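Local coordinates for protein alanine racemase (Corynebacterium glutamicum, PDB 2DY3) that binds pyridoxal-5'-phosphate, as an alanine racemase family enzyme with an N-terminal TIM barrel and a C-terminal β domain, at residues B[76-81]-B[154-159]; B[28-33]-B[193-198]. All coordinates share one frame; numbering follows the deposited sequence.

Interaction 1: residues B[76-81]-B[154-159]; sequences EVLCWI and GMFTHL. With PLP (pyridoxal-5'-phosphate), chain F.
F156 meets L78 over one face of its ring and W80 at the ring edge, inside the TIM barrel of the N-terminal domain. Strands 76-81 and 150-156 are not neighbours in the barrel sheet, since 97-100 and 117-122 run between them. Their backbones therefore stay far apart, with CA of W80 and CA of F156 at 10.4 Å, and only inward side chains meet. On the phenyl face, CD2 of L78 lies 4.4 Å from CE1 of F156. At the edge, near the ring plane, CB of W80 is 4.1 Å from CZ of F156, so the β-carbon of W80 rather than its indole does the touching. F156 holds CG between its backbone N and carbonyl carbon (chi1 68°), a torsion that turns the ring inward. H195 lies nearly parallel to the F156 ring (planes at about 15°) and also touches L78, so the imidazole continues the side-chain layer.

Beyond the layer, at the C-terminal ends of the strands, the two segments grip pyridoxal-5'-phosphate from opposite faces. H158, its CG anti to the backbone N (chi1 -171°), lays its imidazole over one face, with PLP C2 3.4 Å above the imidazole plane and CE1 of H158 3.5 Å from that carbon. The indole rim of W80 reaches the other face, its CZ2 3.6 Å from PLP C2. L78 CG abuts the indole edge in plane, while the methyl carbon C2A of PLP sits 3.5 Å above the indole plane, offset toward the rim.

Interaction 2: residues B[28-33]-B[193-198]; sequences KLMAVV and VNHVCN. With PLP (pyridoxal-5'-phosphate), chain F.
M30 is extended as far as its sulfur, CG opposite the backbone N (chi1 177°) and SD opposite CA, before the methyl turns off, and the sulfur is thereby carried inward to the imidazole of H195. From the other segment, a chi1 of 42° tucks the H195 ring in over its own backbone, and CE1 is the ring atom that meets M30 SD, at 4.4 Å. The sulfur stands 5.0 Å from the centroid of the H195 ring and 33° off the ring normal, an oblique sulfur-aromatic contact. At the outer end of the pair, K28 extends its chain and crosses V193 at about a right angle. Its NZ lies 4.0 Å from CG2 of V193, a van der Waals contact at the partly exposed margin.

Segment 28-33 carries the first strand of the parallel TIM-barrel sheet, whereas 193-198 has no regular strand but runs between 150-156 and 212-213, where a barrel would have its seventh. M212 of strand 212-213 packs against K28, M30, V193 and H195.

Where the segments approach pyridoxal-5'-phosphate they hold different parts of it. V32 sets its methyls against the ring face that W80 also reaches, with CG2 3.6 Å from the ring carbon C6 of PLP and CG1 3.7 Å from its methylene C5A. N198 borders the phosphate, its carbonyl carbon C 3.7 Å from PLP O3P. N198 is also the N-cap of helix 199-202, its OD1 accepting from A201 N, while S199 N is left to bond PLP. The start of this helix would probably stabilise the phosphate charge. Methylene CB of N198 touches the ester oxygen O4P of PLP at 3.7 Å.

In the fold
From the N terminus the chain lays down strand 28-32, then strand 76-81, then 150-156, and finally the irregular run 193-198. Interaction 1 closes the inner loop, from 76-81 to 154-159, and this loop falls wholly within the longer one that interaction 2 closes from 28-33 to 193-198. The two therefore nest without crossing. Their later segments run side by side, M155 N probably hydrogen-bonded to N194 OD1 at 2.7 Å, and the two centres are about 8 Å apart. Interaction 1 reaches over two intervening strands, interaction 2 over 212-213 alone, where the barrel closes, and both end at the same pyridoxal-5'-phosphate, which S199, Y38, Y346, G216 and L217 bind as well.

Interaction 1: residues B[76-81]-B[154-159]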
loop_
_atom_site.group_PDB
_atom_site.type_symbol
_atom_site.label_atom_id
_atom_site.label_comp_id
_atom_site.label_asym_id
_atom_site.label_seq_id
_atom_site.Cartn_x
_atom_site.Cartn_y
_atom_site.Cartn_z
ATOM N N GLU B 76 -9.833 -8.882 -25.651
ATOM C CA GLU B 76 -8.964 -7.806 -26.102
ATOM C C GLU B 76 -8.418 -7.111 -24.842
ATOM O O GLU B 76 -9.169 -6.860 -23.897
ATOM C CB GLU B 76 -9.799 -6.829 -26.926
ATOM C CG GLU B 76 -9.076 -5.628 -27.479
ATOM C CD GLU B 76 -10.021 -4.705 -28.228
ATOM O OE1 GLU B 76 -10.811 -5.214 -29.052
ATOM O OE2 GLU B 76 -9.974 -3.474 -28.004
ATOM N N VAL B 77 -7.121 -6.816 -24.825
ATOM C CA VAL B 77 -6.493 -6.153 -23.683
ATOM C C VAL B 77 -5.697 -4.924 -24.132
ATOM O O VAL B 77 -4.886 -5.008 -25.051
ATOM C CB VAL B 77 -5.537 -7.113 -22.923
ATOM C CG1 VAL B 77 -4.772 -6.342 -21.830
ATOM C CG2 VAL B 77 -6.334 -8.253 -22.283
ATOM N N LEU B 78 -5.934 -3.788 -23.480
ATOM C CA LEU B 78 -5.241 -2.538 -23.805
ATOM C C LEU B 78 -4.363 -2.068 -22.644
ATOM O O LEU B 78 -4.776 -2.082 -21.488
ATOM C CB LEU B 78 -6.251 -1.444 -24.153
ATOM C CG LEU B 78 -5.698 -0.046 -24.468
ATOM C CD1 LEU B 78 -4.761 -0.073 -25.675
ATOM C CD2 LEU B 78 -6.865 0.886 -24.734
ATOM N N CYS B 79 -3.148 -1.646 -22.974
ATOM C CA CYS B 79 -2.170 -1.170 -21.999
ATOM C C CYS B 79 -1.749 0.251 -22.414
ATOM O O CYS B 79 -1.422 0.491 -23.574
ATOM C CB CYS B 79 -0.993 -2.168 -22.002
ATOM S SG CYS B 79 0.631 -1.567 -21.603
ATOM N N TRP B 80 -1.761 1.202 -21.486
ATOM C CA TRP B 80 -1.399 2.565 -21.871
ATOM C C TRP B 80 -0.221 3.253 -21.178
ATOM O O TRP B 80 0.049 4.422 -21.449
ATOM C CB TRP B 80 -2.641 3.472 -21.811
ATOM C CG TRP B 80 -3.413 3.374 -20.539
ATOM C CD1 TRP B 80 -3.091 3.931 -19.337
ATOM C CD2 TRP B 80 -4.619 2.631 -20.327
ATOM N NE1 TRP B 80 -4.020 3.576 -18.388
ATOM C CE2 TRP B 80 -4.967 2.777 -18.971
ATOM C CE3 TRP B 80 -5.437 1.853 -21.155
ATOM C CZ2 TRP B 80 -6.094 2.172 -18.421
ATOM C CZ3 TRP B 80 -6.556 1.252 -20.606
ATOM C CH2 TRP B 80 -6.875 1.414 -19.253
ATOM N N ILE B 81 0.483 2.549 -20.299
ATOM C CA ILE B 81 1.641 3.144 -19.633
ATOM C C ILE B 81 2.853 2.231 -19.773
ATOM O O ILE B 81 3.011 1.261 -19.032
ATOM C CB ILE B 81 1.385 3.417 -18.126
ATOM C CG1 ILE B 81 0.261 4.442 -17.961
ATOM C CG2 ILE B 81 2.637 3.977 -17.485
ATOM C CD1 ILE B 81 -0.031 4.810 -16.512
ATOM N N GLY B 154 -8.023 1.995 -33.344
ATOM C CA GLY B 154 -8.791 3.183 -33.011
ATOM C C GLY B 154 -7.981 4.151 -32.166
ATOM O O GLY B 154 -6.756 4.034 -32.073
ATOM N N MET B 155 -8.663 5.124 -31.568
ATOM C CA MET B 155 -8.015 6.099 -30.697
ATOM C C MET B 155 -8.900 6.357 -29.484
ATOM O O MET B 155 -10.099 6.060 -29.483
ATOM C CB MET B 155 -7.728 7.418 -31.434
ATOM C CG MET B 155 -8.923 8.073 -32.106
ATOM S SD MET B 155 -8.524 9.754 -32.659
ATOM C CE MET B 155 -7.352 9.430 -33.947
ATOM N N PHE B 156 -8.301 6.898 -28.437
ATOM C CA PHE B 156 -9.046 7.169 -27.226
ATOM C C PHE B 156 -8.407 8.336 -26.503
ATOM O O PHE B 156 -7.253 8.677 -26.752
ATOM C CB PHE B 156 -9.033 5.939 -26.306
ATOM C CG PHE B 156 -7.678 5.630 -25.727
ATOM C CD1 PHE B 156 -6.655 5.156 -26.529
ATOM C CD2 PHE B 156 -7.427 5.828 -24.381
ATOM C CE1 PHE B 156 -5.404 4.882 -25.995
ATOM C CE2 PHE B 156 -6.183 5.560 -23.843
ATOM C CZ PHE B 156 -5.168 5.085 -24.652
ATOM N N THR B 157 -9.174 8.959 -25.624
ATOM C CA THR B 157 -8.657 10.051 -24.835
ATOM C C THR B 157 -9.230 9.809 -23.453
ATOM O O THR B 157 -10.227 9.104 -23.292
ATOM C CB THR B 157 -9.094 11.430 -25.377
ATOM O OG1 THR B 157 -8.202 12.435 -24.876
ATOM C CG2 THR B 157 -10.520 11.757 -24.943
ATOM N N HIS B 158 -8.587 10.360 -22.444
ATOM C CA HIS B 158 -9.074 10.148 -21.107
ATOM C C HIS B 158 -9.688 11.439 -20.622
ATOM O O HIS B 158 -8.981 12.392 -20.306
ATOM C CB HIS B 158 -7.921 9.718 -20.203
ATOM C CG HIS B 158 -8.348 9.277 -18.837
ATOM N ND1 HIS B 158 -9.419 8.434 -18.625
ATOM C CD2 HIS B 158 -7.824 9.532 -17.615
ATOM C CE1 HIS B 158 -9.534 8.191 -17.331
ATOM N NE2 HIS B 158 -8.578 8.843 -16.696
ATOM N N LEU B 159 -11.010 11.501 -20.620
ATOM C CA LEU B 159 -11.638 12.705 -20.120
ATOM C C LEU B 159 -11.113 12.824 -18.715
ATOM O O LEU B 159 -11.617 12.130 -17.838
ATOM C CB LEU B 159 -13.151 12.557 -20.012
ATOM C CG LEU B 159 -13.970 12.709 -21.276
ATOM C CD1 LEU B 159 -13.475 13.963 -21.953
ATOM C CD2 LEU B 159 -13.824 11.507 -22.183
HETATM N N1 PLP F . -9.279 4.902 -18.663
HETATM C C2 PLP F . -7.967 5.219 -18.302
HETATM C C2A PLP F . -6.983 5.654 -19.375
HETATM C C3 PLP F . -7.593 5.133 -16.939
HETATM O O3 PLP F . -6.305 5.449 -16.559
HETATM C C4 PLP F . -8.555 4.719 -15.966
HETATM C C4A PLP F . -8.215 4.641 -14.455
HETATM C C5 PLP F . -9.896 4.419 -16.392
HETATM C C6 PLP F . -10.230 4.512 -17.733
HETATM C C5A PLP F . -10.976 4.005 -15.438
HETATM O O4P PLP F . -11.609 5.141 -14.864
HETATM P P PLP F . -12.819 5.116 -13.785
HETATM O O1P PLP F . -12.417 4.296 -12.648
HETATM O O2P PLP F . -12.951 6.535 -13.454
HETATM O O3P PLP F . -13.946 4.535 -14.548
#

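Interaction 2: residues B[28-33]-B[193-198]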
loop_
_atom_site.group_PDB
_atom_site.type_symbol
_atom_site.label_atom_id
_atom_site.label_comp_id
_atom_site.label_asym_id
_atom_site.label_seq_id
_atom_site.Cartn_x
_atom_site.Cartn_y
_atom_site.Cartn_z
ATOM N N LYS B 28 -19.118 -1.638 -27.016
ATOM C CA LYS B 28 -18.333 -2.681 -26.363
ATOM C C LYS B 28 -17.987 -2.244 -24.945
ATOM O O LYS B 28 -17.872 -1.053 -24.669
ATOM C CB LYS B 28 -17.063 -2.964 -27.164
ATOM C CG LYS B 28 -17.344 -3.537 -28.546
ATOM C CD LYS B 28 -16.069 -3.770 -29.340
ATOM C CE LYS B 28 -16.383 -4.387 -30.699
ATOM N NZ LYS B 28 -15.157 -4.638 -31.511
ATOM N N LEU B 29 -17.828 -3.215 -24.053
ATOM C CA LEU B 29 -17.515 -2.938 -22.658
ATOM C C LEU B 29 -16.085 -3.319 -22.291
ATOM O O LEU B 29 -15.766 -4.497 -22.196
ATOM C CB LEU B 29 -18.470 -3.716 -21.745
ATOM C CG LEU B 29 -19.015 -3.124 -20.439
ATOM C CD1 LEU B 29 -19.322 -4.276 -19.498
ATOM C CD2 LEU B 29 -18.036 -2.167 -19.793
ATOM N N MET B 30 -15.226 -2.321 -22.094
ATOM C CA MET B 30 -13.846 -2.576 -21.684
ATOM C C MET B 30 -13.791 -2.367 -20.181
ATOM O O MET B 30 -14.097 -1.283 -19.693
ATOM C CB MET B 30 -12.865 -1.607 -22.348
ATOM C CG MET B 30 -11.419 -1.807 -21.880
ATOM S SD MET B 30 -10.225 -0.679 -22.646
ATOM C CE MET B 30 -9.718 -1.691 -24.066
ATOM N N ALA B 31 -13.407 -3.402 -19.450
ATOM C CA ALA B 31 -13.324 -3.305 -17.998
ATOM C C ALA B 31 -11.931 -2.859 -17.565
ATOM O O ALA B 31 -10.940 -3.538 -17.836
ATOM C CB ALA B 31 -13.660 -4.655 -17.363
ATOM N N VAL B 32 -11.850 -1.719 -16.888
ATOM C CA VAL B 32 -10.550 -1.238 -16.435
ATOM C C VAL B 32 -10.197 -1.906 -15.113
ATOM O O VAL B 32 -10.801 -1.620 -14.081
ATOM C CB VAL B 32 -10.537 0.300 -16.271
ATOM C CG1 VAL B 32 -9.186 0.757 -15.727
ATOM C CG2 VAL B 32 -10.808 0.957 -17.612
ATOM N N VAL B 33 -9.211 -2.796 -15.150
ATOM C CA VAL B 33 -8.801 -3.512 -13.951
ATOM C C VAL B 33 -7.349 -3.317 -13.554
ATOM O O VAL B 33 -6.720 -4.221 -13.005
ATOM C CB VAL B 33 -9.095 -5.025 -14.079
ATOM C CG1 VAL B 33 -10.578 -5.233 -14.291
ATOM C CG2 VAL B 33 -8.295 -5.631 -15.230
ATOM N N VAL B 193 -12.652 1.321 -33.670
ATOM C CA VAL B 193 -13.147 1.327 -32.301
ATOM C C VAL B 193 -12.497 2.405 -31.447
ATOM O O VAL B 193 -11.308 2.337 -31.128
ATOM C CB VAL B 193 -12.926 -0.059 -31.656
ATOM C CG1 VAL B 193 -13.510 -0.094 -30.258
ATOM C CG2 VAL B 193 -13.564 -1.131 -32.535
ATOM N N ASN B 194 -13.292 3.401 -31.074
ATOM C CA ASN B 194 -12.795 4.506 -30.277
ATOM C C ASN B 194 -13.535 4.577 -28.949
ATOM O O ASN B 194 -14.655 4.082 -28.825
ATOM C CB ASN B 194 -12.958 5.818 -31.048
ATOM C CG ASN B 194 -12.346 5.759 -32.442
ATOM O OD1 ASN B 194 -11.152 5.502 -32.597
ATOM N ND2 ASN B 194 -13.169 6.000 -33.467
ATOM N N HIS B 195 -12.895 5.189 -27.957
ATOM C CA HIS B 195 -13.485 5.321 -26.633
ATOM C C HIS B 195 -12.937 6.496 -25.831
ATOM O O HIS B 195 -11.790 6.891 -25.993
ATOM C CB HIS B 195 -13.304 4.018 -25.850
ATOM C CG HIS B 195 -11.952 3.392 -25.998
ATOM N ND1 HIS B 195 -10.976 3.488 -25.029
ATOM C CD2 HIS B 195 -11.431 2.614 -26.978
ATOM C CE1 HIS B 195 -9.916 2.792 -25.400
ATOM N NE2 HIS B 195 -10.167 2.251 -26.580
ATOM N N VAL B 196 -13.786 7.056 -24.975
ATOM C CA VAL B 196 -13.409 8.186 -24.135
ATOM C C VAL B 196 -14.038 8.091 -22.745
ATOM O O VAL B 196 -13.535 8.670 -21.793
ATOM C CB VAL B 196 -13.866 9.527 -24.761
ATOM C CG1 VAL B 196 -13.250 9.706 -26.144
ATOM C CG2 VAL B 196 -15.392 9.570 -24.847
ATOM N N CYS B 197 -15.127 7.339 -22.634
ATOM C CA CYS B 197 -15.865 7.215 -21.379
ATOM C C CYS B 197 -15.329 6.383 -20.214
ATOM O O CYS B 197 -15.176 5.167 -20.313
ATOM C CB CYS B 197 -17.299 6.754 -21.677
ATOM S SG CYS B 197 -18.372 8.053 -22.343
ATOM N N ASN B 198 -15.055 7.063 -19.105
ATOM C CA ASN B 198 -14.613 6.406 -17.878
ATOM C C ASN B 198 -15.925 6.318 -17.085
ATOM O O ASN B 198 -16.962 6.729 -17.599
ATOM C CB ASN B 198 -13.572 7.268 -17.153
ATOM C CG ASN B 198 -14.091 8.651 -16.811
ATOM O OD1 ASN B 198 -15.122 9.089 -17.324
ATOM N ND2 ASN B 198 -13.369 9.351 -15.947
HETATM N N1 PLP F . -9.279 4.902 -18.663
HETATM C C2 PLP F . -7.967 5.219 -18.302
HETATM C C2A PLP F . -6.983 5.654 -19.375
HETATM C C3 PLP F . -7.593 5.133 -16.939
HETATM O O3 PLP F . -6.305 5.449 -16.559
HETATM C C4 PLP F . -8.555 4.719 -15.966
HETATM C C4A PLP F . -8.215 4.641 -14.455
HETATM C C5 PLP F . -9.896 4.419 -16.392
HETATM C C6 PLP F . -10.230 4.512 -17.733
HETATM C C5A PLP F . -10.976 4.005 -15.438
HETATM O O4P PLP F . -11.609 5.141 -14.864
HETATM P P PLP F . -12.819 5.116 -13.785
HETATM O O1P PLP F . -12.417 4.296 -12.648
HETATM O O2P PLP F . -12.951 6.535 -13.454
HETATM O O3P PLP F . -13.946 4.535 -14.548
#